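Local structure of putative transcriptional regulator, IclR family (Arthrobacter aurescens, 3OBF) at residues 57-68 and 80-88; 114-125 and 138-149. The protein probably acts as a DNA-binding transcription factor of the IclR family, this chain being its C-terminal, GAF-like domain, thought to sense effectors. One frame throughout, in Å; residues are numbered along the deposited sequence. Where two conformers were deposited one is given.

Interaction 1. Residues 57-68 and 80-88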
loop_
_atom_site.group_PDB
_atom_site.type_symbol
_atom_site.label_atom_id
_atom_site.label_comp_id
_atom_site.label_asym_id
_atom_site.label_seq_id
_atom_site.Cartn_x
_atom_site.Cartn_y
_atom_site.Cartn_z
ATOM N N ASN A 57 -6.014 -8.393 4.255
ATOM C CA ASN A 57 -5.471 -9.619 3.623
ATOM C C ASN A 57 -6.084 -9.963 2.249
ATOM O O ASN A 57 -5.998 -11.113 1.792
ATOM C CB ASN A 57 -5.526 -10.822 4.568
ATOM C CG ASN A 57 -6.911 -11.398 4.678
ATOM O OD1 ASN A 57 -7.879 -10.678 4.636
ATOM N ND2 ASN A 57 -7.007 -12.708 4.795
ATOM N N GLU A 58 -6.677 -8.965 1.591
ATOM C CA GLU A 58 -7.184 -9.127 0.223
ATOM C C GLU A 58 -6.053 -8.786 -0.723
ATOM O O GLU A 58 -5.374 -7.754 -0.595
ATOM C CB GLU A 58 -8.379 -8.202 -0.029
ATOM C CG GLU A 58 -9.583 -8.583 0.889
ATOM C CD GLU A 58 -10.716 -7.571 0.877
ATOM O OE1 GLU A 58 -11.606 -7.689 0.015
ATOM O OE2 GLU A 58 -10.744 -6.671 1.758
ATOM N N ALA A 59 -5.851 -9.684 -1.665
ATOM C CA ALA A 59 -4.806 -9.567 -2.666
ATOM C C ALA A 59 -4.835 -8.210 -3.363
ATOM O O ALA A 59 -3.790 -7.603 -3.615
ATOM C CB ALA A 59 -4.900 -10.725 -3.667
ATOM N N LEU A 60 -6.036 -7.717 -3.637
ATOM C CA LEU A 60 -6.165 -6.524 -4.472
ATOM C C LEU A 60 -5.995 -5.218 -3.702
ATOM O O LEU A 60 -5.903 -4.146 -4.298
ATOM C CB LEU A 60 -7.431 -6.581 -5.322
ATOM C CG LEU A 60 -7.372 -7.626 -6.454
ATOM C CD1 LEU A 60 -8.632 -7.605 -7.317
ATOM C CD2 LEU A 60 -6.136 -7.419 -7.367
ATOM N N SER A 61 -5.926 -5.342 -2.379
ATOM C CA SER A 61 -5.584 -4.234 -1.483
ATOM C C SER A 61 -4.197 -3.687 -1.864
ATOM O O SER A 61 -3.222 -4.439 -1.967
ATOM C CB SER A 61 -5.625 -4.726 -0.033
ATOM O OG SER A 61 -5.415 -3.688 0.902
ATOM N N SER A 62 -4.133 -2.387 -2.121
ATOM C CA SER A 62 -2.902 -1.754 -2.603
ATOM C C SER A 62 -1.702 -2.094 -1.745
ATOM O O SER A 62 -0.644 -2.481 -2.240
ATOM C CB SER A 62 -3.073 -0.238 -2.625
ATOM O OG SER A 62 -3.874 0.131 -3.720
ATOM N N SER A 63 -1.897 -1.901 -0.449
ATOM C CA SER A 63 -0.925 -2.192 0.581
ATOM C C SER A 63 -0.403 -3.636 0.493
ATOM O O SER A 63 0.801 -3.910 0.648
ATOM C CB SER A 63 -1.644 -1.977 1.912
ATOM O OG SER A 63 -0.787 -2.092 3.001
ATOM N N VAL A 64 -1.328 -4.551 0.242
ATOM C CA VAL A 64 -1.045 -5.974 0.205
ATOM C C VAL A 64 -0.237 -6.267 -1.072
ATOM O O VAL A 64 0.746 -7.019 -1.016
ATOM C CB VAL A 64 -2.343 -6.802 0.284
ATOM C CG1 VAL A 64 -2.070 -8.303 0.005
ATOM C CG2 VAL A 64 -2.961 -6.636 1.672
ATOM N N GLN A 65 -0.616 -5.629 -2.191
ATOM C CA GLN A 65 0.114 -5.794 -3.461
ATOM C C GLN A 65 1.579 -5.413 -3.291
ATOM O O GLN A 65 2.482 -6.163 -3.723
ATOM C CB GLN A 65 -0.486 -4.939 -4.576
ATOM C CG GLN A 65 -1.840 -5.437 -5.131
ATOM C CD GLN A 65 -2.425 -4.478 -6.174
ATOM O OE1 GLN A 65 -1.828 -4.259 -7.247
ATOM N NE2 GLN A 65 -3.586 -3.895 -5.865
ATOM N N VAL A 66 1.811 -4.251 -2.670
ATOM C CA VAL A 66 3.175 -3.727 -2.452
ATOM C C VAL A 66 4.033 -4.749 -1.680
ATOM O O VAL A 66 5.144 -5.099 -2.109
ATOM C CB VAL A 66 3.095 -2.395 -1.702
ATOM C CG1 VAL A 66 4.439 -1.964 -1.173
ATOM C CG2 VAL A 66 2.523 -1.358 -2.605
ATOM N N PHE A 67 3.516 -5.239 -0.554
ATOM C CA PHE A 67 4.266 -6.226 0.198
ATOM C C PHE A 67 4.474 -7.560 -0.530
ATOM O O PHE A 67 5.537 -8.161 -0.440
ATOM C CB PHE A 67 3.645 -6.465 1.582
ATOM C CG PHE A 67 3.752 -5.292 2.481
ATOM C CD1 PHE A 67 5.003 -4.757 2.804
ATOM C CD2 PHE A 67 2.609 -4.700 3.001
ATOM C CE1 PHE A 67 5.122 -3.643 3.640
ATOM C CE2 PHE A 67 2.723 -3.576 3.857
ATOM C CZ PHE A 67 3.987 -3.062 4.183
ATOM N N LEU A 68 3.472 -8.043 -1.237
ATOM C CA LEU A 68 3.651 -9.296 -1.958
ATOM C C LEU A 68 4.693 -9.180 -3.097
ATOM O O LEU A 68 5.319 -10.173 -3.475
ATOM C CB LEU A 68 2.303 -9.816 -2.444
ATOM C CG LEU A 68 1.337 -10.320 -1.355
ATOM C CD1 LEU A 68 0.040 -10.801 -1.986
ATOM C CD2 LEU A 68 1.936 -11.449 -0.572
ATOM N N LEU A 80 -1.863 -17.354 -1.853
ATOM C CA LEU A 80 -3.161 -17.283 -2.531
ATOM C C LEU A 80 -3.920 -18.620 -2.476
ATOM O O LEU A 80 -5.088 -18.641 -2.107
ATOM C CB LEU A 80 -3.007 -16.776 -3.961
ATOM C CG LEU A 80 -2.488 -15.334 -4.108
ATOM C CD1 LEU A 80 -2.019 -15.063 -5.529
ATOM C CD2 LEU A 80 -3.569 -14.344 -3.717
ATOM N N ARG A 81 -3.251 -19.730 -2.801
ATOM C CA ARG A 81 -3.900 -21.048 -2.841
ATOM C C ARG A 81 -4.275 -21.562 -1.443
ATOM O O ARG A 81 -5.166 -22.403 -1.318
ATOM C CB ARG A 81 -3.016 -22.102 -3.535
ATOM C CG ARG A 81 -2.484 -21.735 -4.903
ATOM C CD ARG A 81 -3.533 -21.954 -5.967
ATOM N NE ARG A 81 -3.132 -21.494 -7.306
ATOM C CZ ARG A 81 -2.735 -22.301 -8.294
ATOM N NH1 ARG A 81 -2.673 -23.617 -8.107
ATOM N NH2 ARG A 81 -2.410 -21.799 -9.479
ATOM N N SER A 82 -3.572 -21.082 -0.412
ATOM C CA SER A 82 -3.945 -21.402 0.958
ATOM C C SER A 82 -5.136 -20.590 1.456
ATOM O O SER A 82 -5.714 -20.933 2.467
ATOM C CB SER A 82 -2.776 -21.173 1.929
ATOM O OG SER A 82 -2.598 -19.783 2.175
ATOM N N GLY A 83 -5.457 -19.472 0.805
ATOM C CA GLY A 83 -6.517 -18.618 1.288
ATOM C C GLY A 83 -6.042 -17.643 2.353
ATOM O O GLY A 83 -6.836 -16.850 2.848
ATOM N N SER A 84 -4.761 -17.656 2.707
ATOM C CA SER A 84 -4.265 -16.634 3.652
ATOM C C SER A 84 -4.481 -15.237 3.110
ATOM O O SER A 84 -4.884 -14.347 3.836
ATOM C CB SER A 84 -2.771 -16.806 3.950
ATOM O OG SER A 84 -2.599 -18.034 4.584
ATOM N N ILE A 85 -4.140 -15.046 1.844
ATOM C CA ILE A 85 -4.440 -13.800 1.136
ATOM C C ILE A 85 -5.585 -14.142 0.171
ATOM O O ILE A 85 -5.486 -15.138 -0.525
ATOM C CB ILE A 85 -3.190 -13.274 0.396
ATOM C CG1 ILE A 85 -2.074 -12.903 1.398
ATOM C CG2 ILE A 85 -3.518 -12.111 -0.472
ATOM C CD1 ILE A 85 -2.396 -11.753 2.329
ATOM N N THR A 86 -6.680 -13.366 0.181
ATOM C CA THR A 86 -7.869 -13.736 -0.587
ATOM C C THR A 86 -7.910 -13.039 -1.932
ATOM O O THR A 86 -7.544 -11.852 -2.069
ATOM C CB THR A 86 -9.208 -13.519 0.174
ATOM O OG1 THR A 86 -9.395 -12.128 0.406
ATOM C CG2 THR A 86 -9.236 -14.299 1.522
ATOM N N LEU A 87 -8.344 -13.804 -2.927
ATOM C CA LEU A 87 -8.428 -13.330 -4.307
ATOM C C LEU A 87 -9.558 -14.072 -5.016
ATOM O O LEU A 87 -9.686 -15.286 -4.841
ATOM C CB LEU A 87 -7.102 -13.575 -5.048
ATOM C CG LEU A 87 -7.066 -13.201 -6.536
ATOM C CD1 LEU A 87 -7.226 -11.680 -6.695
ATOM C CD2 LEU A 87 -5.772 -13.661 -7.191
ATOM N N THR A 88 -10.371 -13.349 -5.790
ATOM C CA THR A 88 -11.505 -13.950 -6.509
ATOM C C THR A 88 -11.065 -14.897 -7.609
ATOM O O THR A 88 -10.340 -14.490 -8.523
ATOM C CB THR A 88 -12.397 -12.902 -7.167
ATOM O OG1 THR A 88 -12.978 -12.091 -6.149
ATOM C CG2 THR A 88 -13.537 -13.578 -7.959
HETATM O O HOH W 1 -8.516 -9.169 -3.440
#
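Asn-57 and Ala-59 hold the loop at 85-87 through a single beta bridge between Glu-58 and Thr-86, set in the IclR C-terminal domain, whose fold is of the GAF type. Thr-86 is gripped from both ends: its N donates to Asn-57 O (2.9 Å), in the carbonyl plane, and its O accepts from Ala-59 N (2.8 Å). The Asn-57 amide adds a third link. With chi1 at 77° Asn-57 CG sits between the backbone N and the carbonyl carbon, and ND2 reaches Ser-84 O (2.8 Å), with the donor tilted 29° from the carbonyl plane. An alanine at this position is likely to leave Ser-84 O without this donor and the turn after helix 73-82 freer to move. Ile-85, next to the bridge, points CG2 at Ala-59 CB (3.7 Å), meets Val-64 CG1 tip to tip and slides past Leu-68 in the opposite direction; Trp-29 of strand 24-29 also touches it. Ala-59 CB also touches Leu-80 CD2 and Leu-87 CB. Leu-87, its CG anti to the backbone N (chi1 177°), carries CD1 across to Leu-60 CG at 4.1 Å. Water 1 accepts from Leu-60 N (2.9 Å) and donates to Thr-86 O (3.2 Å).

Interaction 2. Residues 114-125 and 138-149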
loop_
_atom_site.group_PDB
_atom_site.type_symbol
_atom_site.label_atom_id
_atom_site.label_comp_id
_atom_site.label_asym_id
_atom_site.label_seq_id
_atom_site.Cartn_x
_atom_site.Cartn_y
_atom_site.Cartn_z
ATOM N N PHE A 114 -8.663 0.017 -7.411
ATOM C CA PHE A 114 -9.651 0.975 -7.903
ATOM C C PHE A 114 -11.052 0.403 -7.684
ATOM O O PHE A 114 -11.618 -0.099 -8.606
ATOM C CB PHE A 114 -9.411 1.268 -9.402
ATOM C CG PHE A 114 -10.212 2.451 -9.950
ATOM C CD1 PHE A 114 -10.060 3.731 -9.408
ATOM C CD2 PHE A 114 -11.091 2.281 -11.006
ATOM C CE1 PHE A 114 -10.780 4.822 -9.903
ATOM C CE2 PHE A 114 -11.820 3.358 -11.515
ATOM C CZ PHE A 114 -11.672 4.639 -10.966
ATOM N N GLY A 115 -11.572 0.441 -6.460
ATOM C CA GLY A 115 -12.864 -0.194 -6.124
ATOM C C GLY A 115 -12.881 -1.705 -6.285
ATOM O O GLY A 115 -13.945 -2.312 -6.520
ATOM N N GLU A 116 -11.705 -2.317 -6.153
ATOM C CA GLU A 116 -11.534 -3.725 -6.465
ATOM C C GLU A 116 -11.621 -4.697 -5.265
ATOM O O GLU A 116 -11.697 -5.907 -5.463
ATOM C CB GLU A 116 -10.227 -3.936 -7.235
ATOM C CG GLU A 116 -10.187 -3.267 -8.606
ATOM C CD GLU A 116 -8.806 -3.366 -9.230
ATOM O OE1 GLU A 116 -8.505 -4.420 -9.836
ATOM O OE2 GLU A 116 -8.014 -2.393 -9.103
ATOM N N THR A 117 -11.596 -4.173 -4.038
ATOM C CA THR A 117 -11.887 -4.987 -2.853
ATOM C C THR A 117 -13.235 -4.584 -2.257
ATOM O O THR A 117 -13.883 -5.357 -1.559
ATOM C CB THR A 117 -10.795 -4.852 -1.779
ATOM O OG1 THR A 117 -10.730 -3.495 -1.333
ATOM C CG2 THR A 117 -9.457 -5.245 -2.344
ATOM N N SER A 118 -13.625 -3.351 -2.545
ATOM C CA SER A 118 -14.860 -2.752 -2.068
ATOM C C SER A 118 -15.242 -1.669 -3.094
ATOM O O SER A 118 -14.418 -0.788 -3.402
ATOM C CB SER A 118 -14.636 -2.160 -0.663
ATOM O OG SER A 118 -15.737 -1.353 -0.275
ATOM N N ILE A 119 -16.465 -1.747 -3.640
ATOM C CA ILE A 119 -16.920 -0.828 -4.716
ATOM C C ILE A 119 -16.877 0.672 -4.354
ATOM O O ILE A 119 -16.900 1.531 -5.243
ATOM C CB ILE A 119 -18.346 -1.180 -5.253
ATOM C CG1 ILE A 119 -19.300 -1.484 -4.086
ATOM C CG2 ILE A 119 -18.279 -2.330 -6.286
ATOM C CD1 ILE A 119 -20.779 -1.627 -4.487
ATOM N N GLU A 120 -16.828 0.979 -3.057
ATOM C CA GLU A 120 -16.846 2.368 -2.578
ATOM C C GLU A 120 -15.487 2.837 -1.991
ATOM O O GLU A 120 -15.406 3.879 -1.330
ATOM C CB GLU A 120 -18.000 2.575 -1.570
ATOM C CG GLU A 120 -17.699 2.066 -0.134
ATOM C CD GLU A 120 -18.883 2.193 0.835
ATOM O OE1 GLU A 120 -19.998 1.685 0.518
ATOM O OE2 GLU A 120 -18.684 2.790 1.923
ATOM N N GLU A 121 -14.426 2.063 -2.214
ATOM C CA GLU A 121 -13.106 2.492 -1.745
ATOM C C GLU A 121 -12.045 2.316 -2.809
ATOM O O GLU A 121 -12.064 1.372 -3.586
ATOM C CB GLU A 121 -12.655 1.736 -0.490
ATOM C CG GLU A 121 -13.697 1.474 0.594
ATOM C CD GLU A 121 -13.154 0.517 1.670
ATOM O OE1 GLU A 121 -12.229 -0.295 1.378
ATOM O OE2 GLU A 121 -13.644 0.584 2.816
ATOM N N VAL A 122 -11.089 3.221 -2.787
ATOM C CA VAL A 122 -9.974 3.231 -3.710
ATOM C C VAL A 122 -8.691 3.240 -2.857
ATOM O O VAL A 122 -8.750 3.575 -1.678
ATOM C CB VAL A 122 -10.117 4.481 -4.567
ATOM C CG1 VAL A 122 -8.814 5.175 -4.840
ATOM C CG2 VAL A 122 -10.905 4.185 -5.818
ATOM N N GLY A 123 -7.548 2.868 -3.436
ATOM C CA GLY A 123 -6.276 2.962 -2.747
ATOM C C GLY A 123 -5.064 2.943 -3.649
ATOM O O GLY A 123 -5.050 2.279 -4.700
ATOM N N VAL A 124 -4.040 3.683 -3.253
ATOM C CA VAL A 124 -2.730 3.510 -3.836
ATOM C C VAL A 124 -1.726 3.314 -2.706
ATOM O O VAL A 124 -1.892 3.874 -1.643
ATOM C CB VAL A 124 -2.293 4.733 -4.701
ATOM C CG1 VAL A 124 -3.175 4.879 -5.980
ATOM C CG2 VAL A 124 -2.287 6.029 -3.855
ATOM N N ALA A 125 -0.676 2.539 -2.944
ATOM C CA ALA A 125 0.354 2.303 -1.938
ATOM C C ALA A 125 1.738 2.177 -2.602
ATOM O O ALA A 125 1.842 1.686 -3.738
ATOM C CB ALA A 125 0.024 1.054 -1.138
ATOM N N SER A 138 5.094 0.290 3.862
ATOM C CA SER A 138 4.605 1.009 2.727
ATOM C C SER A 138 3.728 2.169 3.127
ATOM O O SER A 138 3.158 2.183 4.207
ATOM C CB SER A 138 3.916 0.069 1.740
ATOM O OG SER A 138 2.571 -0.053 1.996
ATOM N N VAL A 139 3.646 3.165 2.255
ATOM C CA VAL A 139 2.717 4.271 2.471
ATOM C C VAL A 139 1.423 4.006 1.687
ATOM O O VAL A 139 1.484 3.617 0.514
ATOM C CB VAL A 139 3.361 5.593 2.037
ATOM C CG1 VAL A 139 2.315 6.783 2.128
ATOM C CG2 VAL A 139 4.645 5.859 2.888
ATOM N N LEU A 140 0.277 4.186 2.348
ATOM C CA LEU A 140 -1.031 3.965 1.753
ATOM C C LEU A 140 -1.847 5.272 1.752
ATOM O O LEU A 140 -1.860 6.001 2.750
ATOM C CB LEU A 140 -1.787 2.873 2.534
ATOM C CG LEU A 140 -3.302 2.623 2.306
ATOM C CD1 LEU A 140 -3.578 2.095 0.899
ATOM C CD2 LEU A 140 -3.948 1.682 3.398
ATOM N N ILE A 141 -2.505 5.559 0.622
ATOM C CA ILE A 141 -3.524 6.579 0.563
ATOM C C ILE A 141 -4.830 5.862 0.237
ATOM O O ILE A 141 -5.050 5.451 -0.914
ATOM C CB ILE A 141 -3.243 7.708 -0.501
ATOM C CG1 ILE A 141 -1.881 8.404 -0.267
ATOM C CG2 ILE A 141 -4.402 8.754 -0.470
ATOM C CD1 ILE A 141 -1.509 9.439 -1.367
ATOM N N PRO A 142 -5.689 5.660 1.248
ATOM C CA PRO A 142 -7.048 5.187 0.936
ATOM C C PRO A 142 -8.006 6.366 0.739
ATOM O O PRO A 142 -7.806 7.406 1.341
ATOM C CB PRO A 142 -7.419 4.407 2.182
ATOM C CG PRO A 142 -6.640 5.205 3.369
ATOM C CD PRO A 142 -5.484 5.907 2.693
ATOM N N ALA A 143 -9.028 6.223 -0.094
ATOM C CA ALA A 143 -9.994 7.308 -0.338
ATOM C C ALA A 143 -11.375 6.738 -0.764
ATOM O O ALA A 143 -11.449 5.600 -1.256
ATOM C CB ALA A 143 -9.453 8.271 -1.396
ATOM N N PRO A 144 -12.467 7.501 -0.552
ATOM C CA PRO A 144 -13.756 6.956 -1.055
ATOM C C PRO A 144 -13.854 7.052 -2.581
ATOM O O PRO A 144 -13.476 8.091 -3.162
ATOM C CB PRO A 144 -14.822 7.820 -0.376
ATOM C CG PRO A 144 -14.081 8.975 0.288
ATOM C CD PRO A 144 -12.637 8.616 0.404
ATOM N N LYS A 145 -14.321 5.966 -3.215
ATOM C CA LYS A 145 -14.407 5.910 -4.672
ATOM C C LYS A 145 -15.210 7.056 -5.282
ATOM O O LYS A 145 -14.802 7.595 -6.303
ATOM C CB LYS A 145 -14.926 4.563 -5.193
ATOM C CG LYS A 145 -14.680 4.370 -6.707
ATOM C CD LYS A 145 -14.534 2.888 -7.094
ATOM C CE LYS A 145 -14.648 2.675 -8.597
ATOM N NZ LYS A 145 -15.390 1.402 -8.945
ATOM N N PHE A 146 -16.316 7.449 -4.645
ATOM C CA PHE A 146 -17.174 8.482 -5.233
ATOM C C PHE A 146 -16.421 9.764 -5.655
ATOM O O PHE A 146 -16.774 10.383 -6.656
ATOM C CB PHE A 146 -18.404 8.803 -4.355
ATOM C CG PHE A 146 -18.081 9.539 -3.082
ATOM C CD1 PHE A 146 -17.882 10.927 -3.086
ATOM C CD2 PHE A 146 -17.988 8.854 -1.869
ATOM C CE1 PHE A 146 -17.572 11.617 -1.909
ATOM C CE2 PHE A 146 -17.690 9.541 -0.692
ATOM C CZ PHE A 146 -17.479 10.922 -0.712
ATOM N N ARG A 147 -15.372 10.146 -4.923
ATOM C CA ARG A 147 -14.733 11.429 -5.212
ATOM C C ARG A 147 -13.425 11.294 -5.956
ATOM O O ARG A 147 -12.759 12.286 -6.237
ATOM C CB ARG A 147 -14.596 12.308 -3.950
ATOM C CG ARG A 147 -13.923 11.675 -2.733
ATOM C CD ARG A 147 -13.617 12.764 -1.689
ATOM N NE ARG A 147 -12.724 12.300 -0.617
ATOM C CZ ARG A 147 -13.037 12.311 0.678
ATOM N NH1 ARG A 147 -14.229 12.774 1.070
ATOM N NH2 ARG A 147 -12.161 11.863 1.585
ATOM N N VAL A 148 -13.072 10.066 -6.292
ATOM C CA VAL A 148 -11.790 9.785 -6.931
ATOM C C VAL A 148 -12.040 9.100 -8.250
ATOM O O VAL A 148 -12.569 7.991 -8.297
ATOM C CB VAL A 148 -10.844 8.872 -6.068
ATOM C CG1 VAL A 148 -9.530 8.651 -6.786
ATOM C CG2 VAL A 148 -10.570 9.478 -4.698
ATOM N N SER A 149 -11.661 9.785 -9.314
ATOM C CA SER A 149 -11.715 9.259 -10.650
ATOM C C SER A 149 -10.353 8.651 -10.936
ATOM O O SER A 149 -9.394 8.823 -10.145
ATOM C CB SER A 149 -11.964 10.414 -11.628
ATOM O OG SER A 149 -10.859 11.302 -11.604
#
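Lys-145 lays its aliphatic chain across the turn that leads into strand 121-129, meeting both Phe-114 and Val-122 at about a right angle. Lys-145 CE sits over one face of the Phe-114 ring, 4.2 Å from the centroid, a CH-pi contact offset toward the rim; NZ lies farther off, so any cation-pi attraction is weak. CG anti to the backbone N (chi1 -165°) sends the lysine chain past Val-122 CG2, and Lys-145 CD comes to 3.6 Å from Gly-115 CA and 3.3 Å from Ile-119 O. The other methyl of Val-122, CG1, crosses Val-148 obliquely, 4.0 Å from its CG1.

Val-122 is set by the antiparallel hairpin, and Lys-145 directly follows its second strand. Val-122 with Ala-143 and Val-124 with Ile-141 are hydrogen-bonded pairs; Ile-141 N to Val-124 O (2.9 Å) is nearly straight along the carbonyl, whereas Ala-143 N approaches Val-122 O from above its plane. Just past the last bridged pair, Glu-121 with Pro-144, Lys-145 N adds one more backbone bond, to Glu-120 O (3.0 Å), from well above that carbonyl plane. Val-124 and Ile-141 point the same way, side by side, with CG2 of the valine 3.9 Å from CB of the isoleucine. Phe-114 N donates to the anti lone pair of Glu-116 OE2, which also forms a salt bridge with Arg-101.

Leu-153 of helix 150-170 touches Phe-114, Val-122 and Val-124, and Leu-16 of helix 3-20 reaches Ile-141, while Ala-125 and Ser-138 pack on Val-66 of helix 62-69. Strands 24-29 and 111-114 flank the hairpin within the sheet.

Interaction 1 closes before interaction 2 opens along the chain, and their centres lie about 15 Å apart within the same IclR C-terminal domain. The first joins helix 62-69 and its preceding loop to the end of helix 73-82; the second is the hairpin of strands 121-129 and 135-144 inside the six-stranded antiparallel sheet. They touch directly: in one of its two conformers Ser-62 OG lies close to Gly-123 O, Val-66 CG2 packs near Ala-125 O, and Glu-58 meets Thr-117. Helix 62-69 thus lies between the hairpin, through Ser-62 and Val-66, and the 80-88 segment, through Val-64 and Leu-68, while the loop before it carries the bridge.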